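Local coordinates for DNA repair and telomere maintenance protein nbs1 (Schizosaccharomyces pombe, PDB 3HUF), which recognises phosphorylated partners such as Ctp1 through its FHA and BRCT domains as the adaptor subunit of the MRN complex in DNA double-strand break repair, at residues 54-66 and 134-148. Numbering follows the deposited sequence.
Sequences TPSEKDYFTGGPC and NLLGIPTGLRDSDAT
S145 OG takes part in two hydrogen bonds, donating to Y60 O at 2.7 Å across the contact and accepting from A147 N in its own ST turn. The phenol of Y60 is gripped as well, its OH donating to R143 O at 2.6 Å, almost straight in line with the carbonyl (169°). With CG anti to the backbone N (chi1 164°), the ring swings off helix 57-62 and slots between the G141 backbone and the S145 side chain. G141 CA makes a CH-pi contact over one face, 3.7 Å from the ring centroid, while S145 CB covers the other. A phenylalanine in place of Y60 would probably keep this sandwich but leave R143 O without its hydroxyl mate. Glycine suits position 141, since a side chain there would collide with the tyrosine ring. On the flank, F61 turns its edge to D144 O, with CE2 at 3.4 Å. Proline packing continues the seam, P139 CB meeting Y60 CB at 3.7 Å and P139 CG resting against P55. A147 CB presses tightly on G63 CA (3.5 Å), where the helix ends. Helix 57-62 of the FHA domain thus docks on edge strand 140-141 of the parallel BRCT 1 sheet and the loops on either side of it, an example of the fused FHA-BRCT module of the Nibrin family.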
loop_
_atom_site.group_PDB
_atom_site.type_symbol
_atom_site.label_atom_id
_atom_site.label_comp_id
_atom_site.label_asym_id
_atom_site.label_seq_id
_atom_site.Cartn_x
_atom_site.Cartn_y
_atom_site.Cartn_z
ATOM N N THR A 54 6.303 -14.471 5.902
ATOM C CA THR A 54 5.012 -13.898 5.602
ATOM C C THR A 54 4.815 -12.618 6.505
ATOM O O THR A 54 5.465 -12.474 7.545
ATOM C CB THR A 54 4.044 -15.086 5.850
ATOM O OG1 THR A 54 3.132 -15.307 4.760
ATOM C CG2 THR A 54 3.439 -15.104 7.183
ATOM N N PRO A 55 3.999 -11.646 6.078
ATOM C CA PRO A 55 3.929 -10.427 6.918
ATOM C C PRO A 55 3.146 -10.559 8.234
ATOM O O PRO A 55 2.313 -11.447 8.361
ATOM C CB PRO A 55 3.259 -9.407 5.990
ATOM C CG PRO A 55 2.451 -10.245 5.019
ATOM C CD PRO A 55 3.199 -11.533 4.840
ATOM N N SER A 56 3.430 -9.700 9.216
ATOM C CA SER A 56 2.607 -9.655 10.426
ATOM C C SER A 56 1.634 -8.495 10.317
ATOM O O SER A 56 1.791 -7.631 9.453
ATOM C CB SER A 56 3.441 -9.516 11.706
ATOM O OG SER A 56 4.752 -10.046 11.552
ATOM N N GLU A 57 0.647 -8.478 11.205
ATOM C CA GLU A 57 -0.385 -7.448 11.196
ATOM C C GLU A 57 0.221 -6.060 11.418
ATOM O O GLU A 57 -0.182 -5.098 10.783
ATOM C CB GLU A 57 -1.480 -7.753 12.231
ATOM C CG GLU A 57 -2.783 -6.949 11.998
ATOM C CD GLU A 57 -3.171 -6.823 10.498
ATOM O OE1 GLU A 57 -3.494 -7.865 9.876
ATOM O OE2 GLU A 57 -3.166 -5.696 9.947
ATOM N N LYS A 58 1.231 -5.996 12.280
ATOM C CA LYS A 58 1.955 -4.761 12.549
ATOM C C LYS A 58 2.541 -4.080 11.344
ATOM O O LYS A 58 2.587 -2.854 11.306
ATOM C CB LYS A 58 3.026 -4.987 13.614
ATOM C CG LYS A 58 4.236 -5.766 13.187
ATOM C CD LYS A 58 5.032 -6.177 14.413
ATOM C CE LYS A 58 6.231 -6.982 14.018
ATOM N NZ LYS A 58 6.772 -7.699 15.202
ATOM N N ASP A 59 2.963 -4.864 10.347
ATOM C CA ASP A 59 3.620 -4.332 9.156
ATOM C C ASP A 59 2.635 -3.562 8.291
ATOM O O ASP A 59 3.044 -2.678 7.522
ATOM C CB ASP A 59 4.230 -5.467 8.330
ATOM C CG ASP A 59 5.320 -6.244 9.100
ATOM O OD1 ASP A 59 6.103 -5.623 9.845
ATOM O OD2 ASP A 59 5.385 -7.481 8.960
ATOM N N TYR A 60 1.351 -3.911 8.392
ATOM C CA TYR A 60 0.281 -3.162 7.672
ATOM C C TYR A 60 0.239 -1.714 8.186
ATOM O O TYR A 60 0.000 -0.788 7.424
ATOM C CB TYR A 60 -1.085 -3.837 7.846
ATOM C CG TYR A 60 -2.285 -2.941 7.483
ATOM C CD1 TYR A 60 -2.601 -2.659 6.155
ATOM C CD2 TYR A 60 -3.083 -2.378 8.486
ATOM C CE1 TYR A 60 -3.681 -1.825 5.832
ATOM C CE2 TYR A 60 -4.150 -1.548 8.182
ATOM C CZ TYR A 60 -4.444 -1.274 6.866
ATOM O OH TYR A 60 -5.501 -0.461 6.589
ATOM N N PHE A 61 0.516 -1.531 9.479
ATOM C CA PHE A 61 0.535 -0.202 10.079
ATOM C C PHE A 61 1.874 0.538 9.997
ATOM O O PHE A 61 1.888 1.766 9.874
ATOM C CB PHE A 61 0.098 -0.290 11.543
ATOM C CG PHE A 61 -1.312 -0.724 11.708
ATOM C CD1 PHE A 61 -1.625 -2.042 12.010
ATOM C CD2 PHE A 61 -2.342 0.175 11.520
ATOM C CE1 PHE A 61 -2.953 -2.435 12.171
ATOM C CE2 PHE A 61 -3.654 -0.210 11.674
ATOM C CZ PHE A 61 -3.960 -1.515 12.005
ATOM N N THR A 62 2.992 -0.187 10.079
ATOM C CA THR A 62 4.315 0.458 10.098
ATOM C C THR A 62 4.886 0.648 8.688
ATOM O O THR A 62 5.766 1.491 8.469
ATOM C CB THR A 62 5.337 -0.382 10.884
ATOM O OG1 THR A 62 5.539 -1.643 10.192
ATOM C CG2 THR A 62 4.853 -0.635 12.286
ATOM N N GLY A 63 4.425 -0.161 7.752
ATOM C CA GLY A 63 5.027 -0.206 6.419
ATOM C C GLY A 63 6.354 -0.965 6.385
ATOM O O GLY A 63 7.096 -0.872 5.402
ATOM N N GLY A 64 6.657 -1.712 7.448
ATOM C CA GLY A 64 7.900 -2.493 7.504
ATOM C C GLY A 64 7.857 -3.662 6.515
ATOM O O GLY A 64 6.768 -4.099 6.115
ATOM N N PRO A 65 9.041 -4.164 6.103
ATOM C CA PRO A 65 9.112 -5.259 5.153
ATOM C C PRO A 65 8.905 -6.640 5.786
ATOM O O PRO A 65 9.056 -6.821 7.014
ATOM C CB PRO A 65 10.561 -5.151 4.640
ATOM C CG PRO A 65 11.335 -4.696 5.823
ATOM C CD PRO A 65 10.401 -3.713 6.524
ATOM N N CYS A 66 8.595 -7.625 4.953
ATOM C CA CYS A 66 8.637 -9.017 5.400
ATOM C C CYS A 66 10.076 -9.346 5.758
ATOM O O CYS A 66 11.009 -8.880 5.083
ATOM C CB CYS A 66 8.185 -9.942 4.291
ATOM S SG CYS A 66 6.422 -9.846 3.939
ATOM N N ASN A 134 -1.317 -12.033 1.842
ATOM C CA ASN A 134 -0.216 -12.266 2.760
ATOM C C ASN A 134 0.850 -13.189 2.136
ATOM O O ASN A 134 2.042 -12.951 2.291
ATOM C CB ASN A 134 -0.719 -12.794 4.116
ATOM C CG ASN A 134 -1.593 -11.755 4.875
ATOM O OD1 ASN A 134 -1.618 -10.542 4.550
ATOM N ND2 ASN A 134 -2.340 -12.240 5.857
ATOM N N LEU A 135 0.398 -14.212 1.409
ATOM C CA LEU A 135 1.287 -15.151 0.730
ATOM C C LEU A 135 2.093 -14.520 -0.395
ATOM O O LEU A 135 3.116 -15.068 -0.778
ATOM C CB LEU A 135 0.517 -16.378 0.232
ATOM C CG LEU A 135 -0.021 -17.253 1.357
ATOM C CD1 LEU A 135 -1.094 -18.198 0.857
ATOM C CD2 LEU A 135 1.105 -18.022 2.046
ATOM N N LEU A 136 1.647 -13.361 -0.889
ATOM C CA LEU A 136 2.424 -12.550 -1.810
ATOM C C LEU A 136 3.363 -11.569 -1.115
ATOM O O LEU A 136 4.153 -10.920 -1.784
ATOM C CB LEU A 136 1.502 -11.749 -2.750
ATOM C CG LEU A 136 0.521 -12.529 -3.629
ATOM C CD1 LEU A 136 -0.325 -11.587 -4.516
ATOM C CD2 LEU A 136 1.278 -13.558 -4.485
ATOM N N GLY A 137 3.264 -11.449 0.206
ATOM C CA GLY A 137 4.040 -10.455 0.979
ATOM C C GLY A 137 3.332 -9.129 1.178
ATOM O O GLY A 137 3.975 -8.094 1.442
ATOM N N ILE A 138 2.005 -9.139 1.021
ATOM C CA ILE A 138 1.235 -7.905 1.085
ATOM C C ILE A 138 0.455 -7.850 2.407
ATOM O O ILE A 138 -0.488 -8.600 2.589
ATOM C CB ILE A 138 0.289 -7.703 -0.158
ATOM C CG1 ILE A 138 1.101 -7.687 -1.464
ATOM C CG2 ILE A 138 -0.525 -6.354 -0.036
ATOM C CD1 ILE A 138 0.222 -7.932 -2.756
ATOM N N PRO A 139 0.873 -6.969 3.343
ATOM C CA PRO A 139 0.083 -6.786 4.570
ATOM C C PRO A 139 -1.279 -6.169 4.260
ATOM O O PRO A 139 -1.423 -5.393 3.296
ATOM C CB PRO A 139 0.934 -5.833 5.422
ATOM C CG PRO A 139 2.323 -5.855 4.798
ATOM C CD PRO A 139 2.075 -6.107 3.325
ATOM N N THR A 140 -2.270 -6.541 5.067
ATOM C CA THR A 140 -3.650 -6.119 4.873
ATOM C C THR A 140 -4.247 -5.770 6.228
ATOM O O THR A 140 -3.720 -6.193 7.277
ATOM C CB THR A 140 -4.481 -7.250 4.289
ATOM O OG1 THR A 140 -4.248 -8.434 5.064
ATOM C CG2 THR A 140 -4.097 -7.535 2.843
ATOM N N GLY A 141 -5.358 -5.034 6.207
ATOM C CA GLY A 141 -6.049 -4.643 7.426
ATOM C C GLY A 141 -7.333 -3.903 7.128
ATOM O O GLY A 141 -7.668 -3.660 5.963
ATOM N N LEU A 142 -8.026 -3.523 8.194
ATOM C CA LEU A 142 -9.323 -2.884 8.120
ATOM C C LEU A 142 -9.213 -1.429 8.580
ATOM O O LEU A 142 -9.755 -0.531 7.958
ATOM C CB LEU A 142 -10.304 -3.632 9.041
ATOM C CG LEU A 142 -11.696 -4.013 8.520
ATOM C CD1 LEU A 142 -12.703 -2.855 8.550
ATOM C CD2 LEU A 142 -11.623 -4.640 7.114
ATOM N N ARG A 143 -8.471 -1.219 9.661
ATOM C CA ARG A 143 -8.356 0.097 10.305
ATOM C C ARG A 143 -7.444 1.006 9.508
ATOM O O ARG A 143 -6.679 0.552 8.653
ATOM C CB ARG A 143 -7.817 -0.039 11.734
ATOM C CG ARG A 143 -8.640 -0.940 12.623
ATOM C CD ARG A 143 -9.965 -0.324 12.918
ATOM N NE ARG A 143 -11.053 -1.304 12.899
ATOM C CZ ARG A 143 -12.167 -1.176 12.180
ATOM N NH1 ARG A 143 -12.356 -0.104 11.415
ATOM N NH2 ARG A 143 -13.098 -2.118 12.234
ATOM N N ASP A 144 -7.517 2.292 9.799
ATOM C CA ASP A 144 -6.698 3.248 9.086
ATOM C C ASP A 144 -5.214 3.048 9.372
ATOM O O ASP A 144 -4.839 2.750 10.488
ATOM C CB ASP A 144 -7.077 4.676 9.491
ATOM C CG ASP A 144 -6.383 5.687 8.642
ATOM O OD1 ASP A 144 -6.683 5.735 7.425
ATOM O OD2 ASP A 144 -5.497 6.375 9.161
ATOM N N SER A 145 -4.379 3.237 8.358
ATOM C CA SER A 145 -2.927 3.134 8.519
ATOM C C SER A 145 -2.248 4.179 7.635
ATOM O O SER A 145 -2.712 4.461 6.537
ATOM C CB SER A 145 -2.452 1.723 8.133
ATOM O OG SER A 145 -1.086 1.695 7.702
ATOM N N ASP A 146 -1.132 4.717 8.094
ATOM C CA ASP A 146 -0.355 5.650 7.273
ATOM C C ASP A 146 0.542 4.967 6.229
ATOM O O ASP A 146 1.113 5.643 5.364
ATOM C CB ASP A 146 0.446 6.599 8.165
ATOM C CG ASP A 146 -0.460 7.501 8.988
ATOM O OD1 ASP A 146 -1.450 8.025 8.421
ATOM O OD2 ASP A 146 -0.203 7.674 10.200
ATOM N N ALA A 147 0.622 3.634 6.291
ATOM C CA ALA A 147 1.401 2.851 5.345
ATOM C C ALA A 147 0.572 2.237 4.200
ATOM O O ALA A 147 1.132 1.633 3.273
ATOM C CB ALA A 147 2.183 1.753 6.087
ATOM N N THR A 148 -0.748 2.358 4.283
ATOM C CA THR A 148 -1.669 1.904 3.223
ATOM C C THR A 148 -1.301 2.550 1.905
ATOM O O THR A 148 -1.134 3.777 1.839
ATOM C CB THR A 148 -3.116 2.316 3.538
ATOM O OG1 THR A 148 -3.550 1.637 4.709
ATOM C CG2 THR A 148 -4.060 1.946 2.396
HETATM O O HOH W 1 -5.032 -9.027 7.733
HETATM O O HOH W 2 -1.012 -8.200 7.488
HETATM O O HOH W 3 -0.134 3.581 10.490
#